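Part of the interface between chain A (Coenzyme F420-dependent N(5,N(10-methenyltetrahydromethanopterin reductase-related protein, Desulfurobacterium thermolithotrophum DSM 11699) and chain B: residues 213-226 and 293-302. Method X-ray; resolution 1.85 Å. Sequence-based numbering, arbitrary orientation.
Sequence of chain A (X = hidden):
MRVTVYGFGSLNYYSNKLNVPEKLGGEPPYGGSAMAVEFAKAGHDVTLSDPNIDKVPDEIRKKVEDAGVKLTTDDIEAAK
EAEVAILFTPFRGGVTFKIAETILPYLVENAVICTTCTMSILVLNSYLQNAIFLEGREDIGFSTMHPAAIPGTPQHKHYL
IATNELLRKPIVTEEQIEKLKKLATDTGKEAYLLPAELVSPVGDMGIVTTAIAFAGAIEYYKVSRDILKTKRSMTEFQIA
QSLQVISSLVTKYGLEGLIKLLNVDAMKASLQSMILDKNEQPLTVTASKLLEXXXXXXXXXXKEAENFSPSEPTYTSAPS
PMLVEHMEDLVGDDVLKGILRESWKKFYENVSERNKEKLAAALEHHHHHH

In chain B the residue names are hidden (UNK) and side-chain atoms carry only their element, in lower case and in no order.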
ATOM      1  N   ALA A 213       2.260   7.345  -1.493  1.00 26.12           N
ATOM      2  CA  ALA A 213       1.122   6.447  -1.766  1.00 26.09           C
ATOM      3  C   ALA A 213      -0.232   7.111  -1.472  1.00 30.24           C
ATOM      4  O   ALA A 213      -1.209   6.957  -2.220  1.00 27.91           O
ATOM      5  CB  ALA A 213       1.281   5.176  -0.938  1.00 26.19           C
ATOM      6  N   PHE A 214      -0.298   7.849  -0.398  1.00 26.11           N
ATOM      7  CA  PHE A 214      -1.521   8.537  -0.000  1.00 23.49           C
ATOM      8  C   PHE A 214      -1.819   9.603  -1.023  1.00 27.08           C
ATOM      9  O   PHE A 214      -2.953   9.672  -1.496  1.00 29.65           O
ATOM     10  CB  PHE A 214      -1.330   9.194   1.379  1.00 24.28           C
ATOM     11  CG  PHE A 214      -2.447  10.136   1.722  1.00 25.88           C
ATOM     12  CD1 PHE A 214      -3.596   9.679   2.338  1.00 27.46           C
ATOM     13  CD2 PHE A 214      -2.368  11.479   1.389  1.00 25.84           C
ATOM     14  CE1 PHE A 214      -4.642  10.553   2.625  1.00 30.07           C
ATOM     15  CE2 PHE A 214      -3.388  12.344   1.697  1.00 29.57           C
ATOM     16  CZ  PHE A 214      -4.528  11.882   2.305  1.00 29.68           C
ATOM     17  N   ALA A 215      -0.813  10.436  -1.374  1.00 23.61           N
ATOM     18  CA  ALA A 215      -1.006  11.499  -2.381  1.00 23.77           C
ATOM     19  C   ALA A 215      -1.391  10.859  -3.733  1.00 27.36           C
ATOM     20  O   ALA A 215      -2.209  11.417  -4.440  1.00 29.91           O
ATOM     21  CB  ALA A 215       0.261  12.317  -2.548  1.00 24.26           C
ATOM     22  N   GLY A 216      -0.763   9.727  -4.083  1.00 26.06           N
ATOM     23  CA  GLY A 216      -1.056   9.006  -5.318  1.00 27.78           C
ATOM     24  C   GLY A 216      -2.484   8.492  -5.345  1.00 29.97           C
ATOM     25  O   GLY A 216      -3.125   8.503  -6.396  1.00 29.41           O
ATOM     26  N   ALA A 217      -3.010   8.038  -4.192  1.00 25.21           N
ATOM     27  CA  ALA A 217      -4.395   7.540  -4.102  1.00 23.74           C
ATOM     28  C   ALA A 217      -5.361   8.687  -4.285  1.00 29.82           C
ATOM     29  O   ALA A 217      -6.424   8.500  -4.883  1.00 26.60           O
ATOM     30  CB  ALA A 217      -4.644   6.886  -2.758  1.00 24.46           C
ATOM     31  N   ILE A 218      -5.020   9.868  -3.764  1.00 24.45           N
ATOM     32  CA  ILE A 218      -5.927  11.006  -3.924  1.00 24.03           C
ATOM     33  C   ILE A 218      -5.862  11.446  -5.389  1.00 28.02           C
ATOM     34  O   ILE A 218      -6.887  11.795  -5.962  1.00 28.24           O
ATOM     35  CB  ILE A 218      -5.571  12.148  -2.961  1.00 26.90           C
ATOM     36  CG1 ILE A 218      -5.668  11.664  -1.492  1.00 27.46           C
ATOM     37  CG2 ILE A 218      -6.486  13.355  -3.205  1.00 32.85           C
ATOM     38  CD1 ILE A 218      -7.007  11.027  -1.111  1.00 36.84           C
ATOM     39  N   GLU A 219      -4.682  11.398  -5.994  1.00 26.77           N
ATOM     40  CA  GLU A 219      -4.583  11.782  -7.394  1.00 28.69           C
ATOM     41  C   GLU A 219      -5.459  10.836  -8.240  1.00 31.05           C
ATOM     42  O   GLU A 219      -6.211  11.298  -9.089  1.00 28.63           O
ATOM     43  CB  GLU A 219      -3.127  11.755  -7.871  1.00 29.28           C
ATOM     44  CG  GLU A 219      -2.989  12.230  -9.312  1.00 33.92           C
ATOM     45  CD  GLU A 219      -1.586  12.641  -9.708  1.00 37.50           C
ATOM     46  OE1 GLU A 219      -1.074  12.088 -10.708  1.00 33.90           O
ATOM     47  OE2 GLU A 219      -0.997  13.517  -9.027  1.00 35.32           O
ATOM     48  N   TYR A 220      -5.397   9.529  -7.973  1.00 28.92           N
ATOM     49  CA  TYR A 220      -6.191   8.545  -8.706  1.00 28.12           C
ATOM     50  C   TYR A 220      -7.687   8.757  -8.421  1.00 29.23           C
ATOM     51  O   TYR A 220      -8.518   8.586  -9.301  1.00 27.30           O
ATOM     52  CB  TYR A 220      -5.725   7.115  -8.354  1.00 26.26           C
ATOM     53  CG  TYR A 220      -6.750   6.077  -8.700  1.00 26.18           C
ATOM     54  CD1 TYR A 220      -7.079   5.812 -10.029  1.00 26.85           C
ATOM     55  CD2 TYR A 220      -7.429   5.379  -7.705  1.00 25.92           C
ATOM     56  CE1 TYR A 220      -8.058   4.883 -10.359  1.00 28.21           C
ATOM     57  CE2 TYR A 220      -8.428   4.458  -8.026  1.00 27.63           C
ATOM     58  CZ  TYR A 220      -8.737   4.215  -9.354  1.00 31.53           C
ATOM     59  OH  TYR A 220      -9.727   3.320  -9.674  1.00 28.61           O
ATOM     60  N   TYR A 221      -8.039   9.133  -7.204  1.00 25.89           N
ATOM     61  CA  TYR A 221      -9.438   9.388  -6.879  1.00 25.90           C
ATOM     62  C   TYR A 221      -9.940  10.584  -7.718  1.00 30.48           C
ATOM     63  O   TYR A 221     -11.050  10.537  -8.260  1.00 28.87           O
ATOM     64  CB  TYR A 221      -9.564   9.707  -5.365  1.00 26.58           C
ATOM     65  CG  TYR A 221     -10.838  10.422  -5.008  1.00 29.18           C
ATOM     66  CD1 TYR A 221     -11.994   9.718  -4.722  1.00 31.31           C
ATOM     67  CD2 TYR A 221     -10.891  11.808  -4.958  1.00 30.87           C
ATOM     68  CE1 TYR A 221     -13.177  10.368  -4.403  1.00 33.37           C
ATOM     69  CE2 TYR A 221     -12.070  12.471  -4.647  1.00 32.19           C
ATOM     70  CZ  TYR A 221     -13.215  11.745  -4.379  1.00 36.54           C
ATOM     71  OH  TYR A 221     -14.391  12.371  -4.054  1.00 39.14           O
ATOM     72  N   LYS A 222      -9.137  11.669  -7.820  1.00 30.09           N
ATOM     73  CA  LYS A 222      -9.575  12.848  -8.617  1.00 29.61           C
ATOM     74  C   LYS A 222      -9.738  12.493 -10.112  1.00 30.18           C
ATOM     75  O   LYS A 222     -10.696  12.937 -10.742  1.00 31.97           O
ATOM     76  CB  LYS A 222      -8.593  14.014  -8.435  1.00 30.17           C
ATOM     77  CG  LYS A 222      -8.791  14.760  -7.112  1.00 44.28           C
ATOM     78  CD  LYS A 222      -7.489  15.287  -6.547  1.00 49.01           C
ATOM     79  CE  LYS A 222      -6.797  16.279  -7.442  1.00 46.59           C
ATOM     80  NZ  LYS A 222      -5.325  16.118  -7.386  1.00 51.60           N
ATOM     81  N   VAL A 223      -8.813  11.688 -10.684  1.00 28.34           N
ATOM     82  CA  VAL A 223      -8.930  11.281 -12.097  1.00 29.06           C
ATOM     83  C   VAL A 223     -10.194  10.433 -12.243  1.00 32.19           C
ATOM     84  O   VAL A 223     -10.945  10.598 -13.190  1.00 31.90           O
ATOM     85  CB  VAL A 223      -7.699  10.474 -12.572  1.00 34.20           C
ATOM     86  CG1 VAL A 223      -7.928   9.913 -13.983  1.00 33.15           C
ATOM     87  CG2 VAL A 223      -6.445  11.330 -12.547  1.00 34.48           C
ATOM     88  N   SER A 224     -10.433   9.509 -11.304  1.00 31.53           N
ATOM     89  CA  SER A 224     -11.626   8.639 -11.333  1.00 31.40           C
ATOM     90  C   SER A 224     -12.947   9.418 -11.248  1.00 37.23           C
ATOM     91  O   SER A 224     -13.874   9.138 -11.999  1.00 36.86           O
ATOM     92  CB  SER A 224     -11.572   7.644 -10.176  1.00 32.10           C
ATOM     93  OG  SER A 224     -10.547   6.709 -10.453  1.00 42.87           O
ATOM     94  N   ARG A 225     -13.023  10.373 -10.332  1.00 36.59           N
ATOM     95  CA  ARG A 225     -14.202  11.211 -10.098  1.00 37.61           C
ATOM     96  C   ARG A 225     -14.484  12.146 -11.268  1.00 40.05           C
ATOM     97  O   ARG A 225     -15.631  12.249 -11.721  1.00 43.35           O
ATOM     98  CB  ARG A 225     -13.967  12.058  -8.805  1.00 38.75           C
ATOM     99  CG  ARG A 225     -14.983  13.188  -8.487  1.00 45.27           C
ATOM    100  CD  ARG A 225     -14.447  14.203  -7.439  1.00 50.45           C
ATOM    101  NE  ARG A 225     -13.410  15.091  -7.987  1.00 37.29           N
ATOM    102  CZ  ARG A 225     -12.621  15.897  -7.278  1.00 48.21           C
ATOM    103  NH1 ARG A 225     -12.735  15.958  -5.959  1.00 41.67           N
ATOM    104  NH2 ARG A 225     -11.706  16.648  -7.887  1.00 37.43           N
ATOM    105  N   ASP A 226     -13.449  12.843 -11.751  1.00 30.84           N
ATOM    106  CA  ASP A 226     -13.600  13.835 -12.827  1.00 30.04           C
ATOM    107  C   ASP A 226     -13.444  13.385 -14.258  1.00 35.88           C
ATOM    108  O   ASP A 226     -14.110  13.953 -15.096  1.00 36.05           O
ATOM    109  CB  ASP A 226     -12.584  14.969 -12.672  1.00 30.25           C
ATOM    110  CG  ASP A 226     -12.615  15.692 -11.356  1.00 44.18           C
ATOM    111  OD1 ASP A 226     -13.664  15.632 -10.669  1.00 44.38           O
ATOM    112  OD2 ASP A 226     -11.589  16.311 -10.999  1.00 53.10           O
TER
ATOM    113  N   UNK B 293      -2.003  21.872  -0.726  1.00 45.11           N
ATOM    114  CA  UNK B 293      -3.313  22.387  -1.138  1.00 47.51           C
ATOM    115  C   UNK B 293      -4.292  21.250  -1.280  1.00 46.47           C
ATOM    116  O   UNK B 293      -5.299  21.403  -1.966  1.00 45.76           O
ATOM    117  c   UNK B 293      -2.014  24.064  -2.595  1.00 81.90           C
ATOM    118  c   UNK B 293      -2.190  25.092  -3.724  1.00 96.32           C
ATOM    119  n   UNK B 293      -1.413  27.335  -4.466  1.00114.58           N
ATOM    120  c   UNK B 293      -3.192  23.105  -2.496  1.00 53.07           C
ATOM    121  c   UNK B 293      -1.805  26.491  -3.305  1.00106.54           C
ATOM    122  N   UNK B 294      -4.014  20.109  -0.646  1.00 41.19           N
ATOM    123  CA  UNK B 294      -4.879  18.948  -0.790  1.00 43.59           C
ATOM    124  C   UNK B 294      -6.339  19.209  -0.445  1.00 53.43           C
ATOM    125  O   UNK B 294      -7.209  18.693  -1.138  1.00 54.75           O
ATOM    126  c   UNK B 294      -4.944  16.442  -0.545  1.00 47.08           C
ATOM    127  c   UNK B 294      -4.469  17.875   1.475  1.00 49.53           C
ATOM    128  c   UNK B 294      -4.126  15.290  -0.339  1.00 63.06           C
ATOM    129  c   UNK B 294      -4.305  17.731  -0.034  1.00 46.07           C
ATOM    130  N   UNK B 295      -6.610  20.000   0.592  1.00 55.18           N
ATOM    131  CA  UNK B 295      -7.974  20.325   1.028  1.00 57.37           C
ATOM    132  C   UNK B 295      -8.821  21.081  -0.013  1.00 63.55           C
ATOM    133  O   UNK B 295     -10.040  20.939  -0.010  1.00 65.87           O
ATOM    134  c   UNK B 295      -7.948  21.108   2.365  1.00 60.55           C
ATOM    135  c   UNK B 295      -6.020  22.804   2.002  1.00103.39           C
ATOM    136  o   UNK B 295      -5.188  21.995   2.475  1.00 63.95           O
ATOM    137  o   UNK B 295      -5.694  23.802   1.319  1.00102.64           O
ATOM    138  c   UNK B 295      -7.498  22.567   2.267  1.00 79.12           C
ATOM    139  N   UNK B 296      -8.197  21.877  -0.889  1.00 58.05           N
ATOM    140  CA  UNK B 296      -8.932  22.633  -1.904  1.00 57.70           C
ATOM    141  C   UNK B 296      -9.377  21.728  -3.047  1.00 61.99           C
ATOM    142  O   UNK B 296     -10.404  21.980  -3.676  1.00 62.14           O
ATOM    143  c   UNK B 296      -6.453  25.689  -2.176  1.00100.45           C
ATOM    144  o   UNK B 296      -6.823  26.133  -3.287  1.00101.25           O
ATOM    145  c   UNK B 296      -7.259  24.578  -1.530  1.00 75.98           C
ATOM    146  o   UNK B 296      -5.444  26.114  -1.568  1.00 86.81           O
ATOM    147  c   UNK B 296      -8.046  23.734  -2.518  1.00 60.18           C
ATOM    148  N   UNK B 297      -8.584  20.681  -3.319  1.00 55.07           N
ATOM    149  CA  UNK B 297      -8.811  19.722  -4.403  1.00 51.20           C
ATOM    150  C   UNK B 297      -9.897  18.673  -4.098  1.00 46.69           C
ATOM    151  O   UNK B 297     -10.592  18.235  -5.025  1.00 44.21           O
ATOM    152  o   UNK B 297      -7.069  18.092  -3.762  1.00 53.76           O
ATOM    153  c   UNK B 297      -6.321  20.037  -5.010  1.00 54.11           C
ATOM    154  c   UNK B 297      -7.463  19.035  -4.774  1.00 57.79           C
ATOM    155  N   UNK B 298     -10.043  18.266  -2.814  1.00 38.89           N
ATOM    156  CA  UNK B 298     -11.030  17.254  -2.403  1.00 37.34           C
ATOM    157  C   UNK B 298     -11.913  17.702  -1.233  1.00 45.90           C
ATOM    158  O   UNK B 298     -12.032  16.987  -0.241  1.00 45.52           O
ATOM    159  c   UNK B 298      -8.883  14.922  -0.184  1.00 33.26           C
ATOM    160  c   UNK B 298      -9.767  15.318  -3.401  1.00 36.35           C
ATOM    161  c   UNK B 298     -10.297  15.914  -2.097  1.00 37.20           C
ATOM    162  c   UNK B 298      -9.146  16.107  -1.053  1.00 35.45           C
ATOM    163  N   UNK B 299     -12.590  18.867  -1.341  1.00 45.90           N
ATOM    164  CA  UNK B 299     -13.447  19.331  -0.230  1.00 45.29           C
ATOM    165  C   UNK B 299     -14.517  18.337   0.193  1.00 45.85           C
ATOM    166  O   UNK B 299     -14.831  18.224   1.378  1.00 49.21           O
ATOM    167  c   UNK B 299     -13.920  20.520  -2.279  1.00 53.46           C
ATOM    168  c   UNK B 299     -14.073  20.624  -0.779  1.00 48.30           C
ATOM    169  c   UNK B 299     -12.599  19.832  -2.452  1.00 48.79           C
ATOM    170  N   UNK B 300     -15.086  17.627  -0.761  1.00 36.51           N
ATOM    171  CA  UNK B 300     -16.115  16.648  -0.445  1.00 36.38           C
ATOM    172  C   UNK B 300     -15.580  15.573   0.496  1.00 38.13           C
ATOM    173  O   UNK B 300     -16.319  15.128   1.372  1.00 37.31           O
ATOM    174  c   UNK B 300     -16.727  16.024  -1.725  1.00 37.28           C
ATOM    175  c   UNK B 300     -15.861  15.012  -2.471  1.00 41.60           C
ATOM    176  o   UNK B 300     -14.105  14.864  -4.055  1.00 48.50           O
ATOM    177  c   UNK B 300     -14.788  15.631  -3.344  1.00 52.80           C
ATOM    178  o   UNK B 300     -14.623  16.870  -3.326  1.00 52.65           O
ATOM    179  N   UNK B 301     -14.306  15.146   0.325  1.00 35.11           N
ATOM    180  CA  UNK B 301     -13.717  14.120   1.186  1.00 34.26           C
ATOM    181  C   UNK B 301     -13.331  14.681   2.533  1.00 39.72           C
ATOM    182  O   UNK B 301     -13.486  13.994   3.550  1.00 36.97           O
ATOM    183  c   UNK B 301     -13.776  11.509  -0.365  1.00 35.49           C
ATOM    184  c   UNK B 301     -12.491  13.500   0.524  1.00 33.24           C
ATOM    185  c   UNK B 301     -11.445  11.933  -1.164  1.00 37.23           C
ATOM    186  c   UNK B 301     -12.757  12.599  -0.686  1.00 37.13           C
ATOM    187  N   UNK B 302     -12.804  15.927   2.538  1.00 38.26           N
ATOM    188  CA  UNK B 302     -12.393  16.630   3.748  1.00 39.64           C
ATOM    189  C   UNK B 302     -13.627  16.778   4.628  1.00 45.46           C
ATOM    190  O   UNK B 302     -13.509  16.655   5.838  1.00 49.59           O
ATOM    191  c   UNK B 302      -9.381  16.982   3.059  1.00 36.31           C
ATOM    192  c   UNK B 302     -11.786  18.023   3.395  1.00 42.74           C
ATOM    193  c   UNK B 302     -10.532  17.895   2.505  1.00 40.99           C
ATOM    194  c   UNK B 302     -11.468  18.840   4.657  1.00 45.68           C
TER
HETATM  195  O   HOH W   1      -4.661  16.780  -4.652  1.00 42.47           O

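Position 293 carries four carbons in a row ending in a nitrogen. The chain touches nothing on the chain A stretch and is poorly ordered. It is B:Lys293, at the N-cap position of a short helix.

Position 294 has four carbons, forked at the first, with one arm two carbons long. Its CA-to-CB bond points toward chain A. The tip of the longer arm lies 3.7 Å from A:Phe214 CE2 and 4.1 Å from A:Ile218 CG1. This is B:Ile294, and the tip is CD1.

Position 295 has three carbons, the third with two oxygens. It is out of reach of chain A and poorly ordered: B:Glu295.

Position 296 shows the same atoms, three carbons and a terminal pair of oxygens, and is likewise exposed, disordered and out of reach. It is B:Glu296.

Position 297 has one carbon bearing one oxygen and one carbon. That first carbon, CB, is 3.9 Å from A:Lys222 CE. This is B:Thr297. Its OG1 donates a hydrogen bond to B:Ile294 O (2.7 Å) and accepts one from water 1, which in turn accepts one from A:Lys222 NZ.

Position 298 again has four carbons, forked at the first, with one two-carbon arm. The one-carbon arm is 3.8 Å from A:Ile218 CG2 and 3.9 Å from both A:Tyr221 CE2 and A:Lys222 CG. The residue is B:Ile298, where the first helix has ended and the next is about to begin.

Position 299 has three carbons closing a ring onto the backbone N. It makes no contact with chain A: B:Pro299.

Position 300 has three carbons, the third carrying two oxygens. One oxygen lies 2.5 Å from A:Tyr221 OH and 2.6 Å from A:Arg225 NH1. It is B:Glu300, and that oxygen is OE2.

Position 301 has four carbons, forked at the second. One terminal carbon sits over a face of the A:Tyr221 ring, 3.7 Å from its centroid. This is B:Leu301, making a CH-pi contact through CD1.

Position 302 has four carbons, forked at the first, one arm two carbons long. It is out of reach: B:Ile302.

The contact joins an apolar strip to a polar end. B:Ile294, B:Ile298 and B:Leu301 pack along A:Phe214, A:Ile218 and A:Tyr221. B:Glu300 OE2 accepts hydrogen bonds from A:Tyr221 OH and A:Arg225 NH1, the latter within a salt bridge. A:Arg225 NH1 also donates to B:Thr297 O at 3.3 Å. Within chain A, a salt bridge from A:Arg225 NE to A:Asp226 OD1 (2.7 Å) helps hold the guanidinium.

Chain B, residues 293-302: KIEETIPELI
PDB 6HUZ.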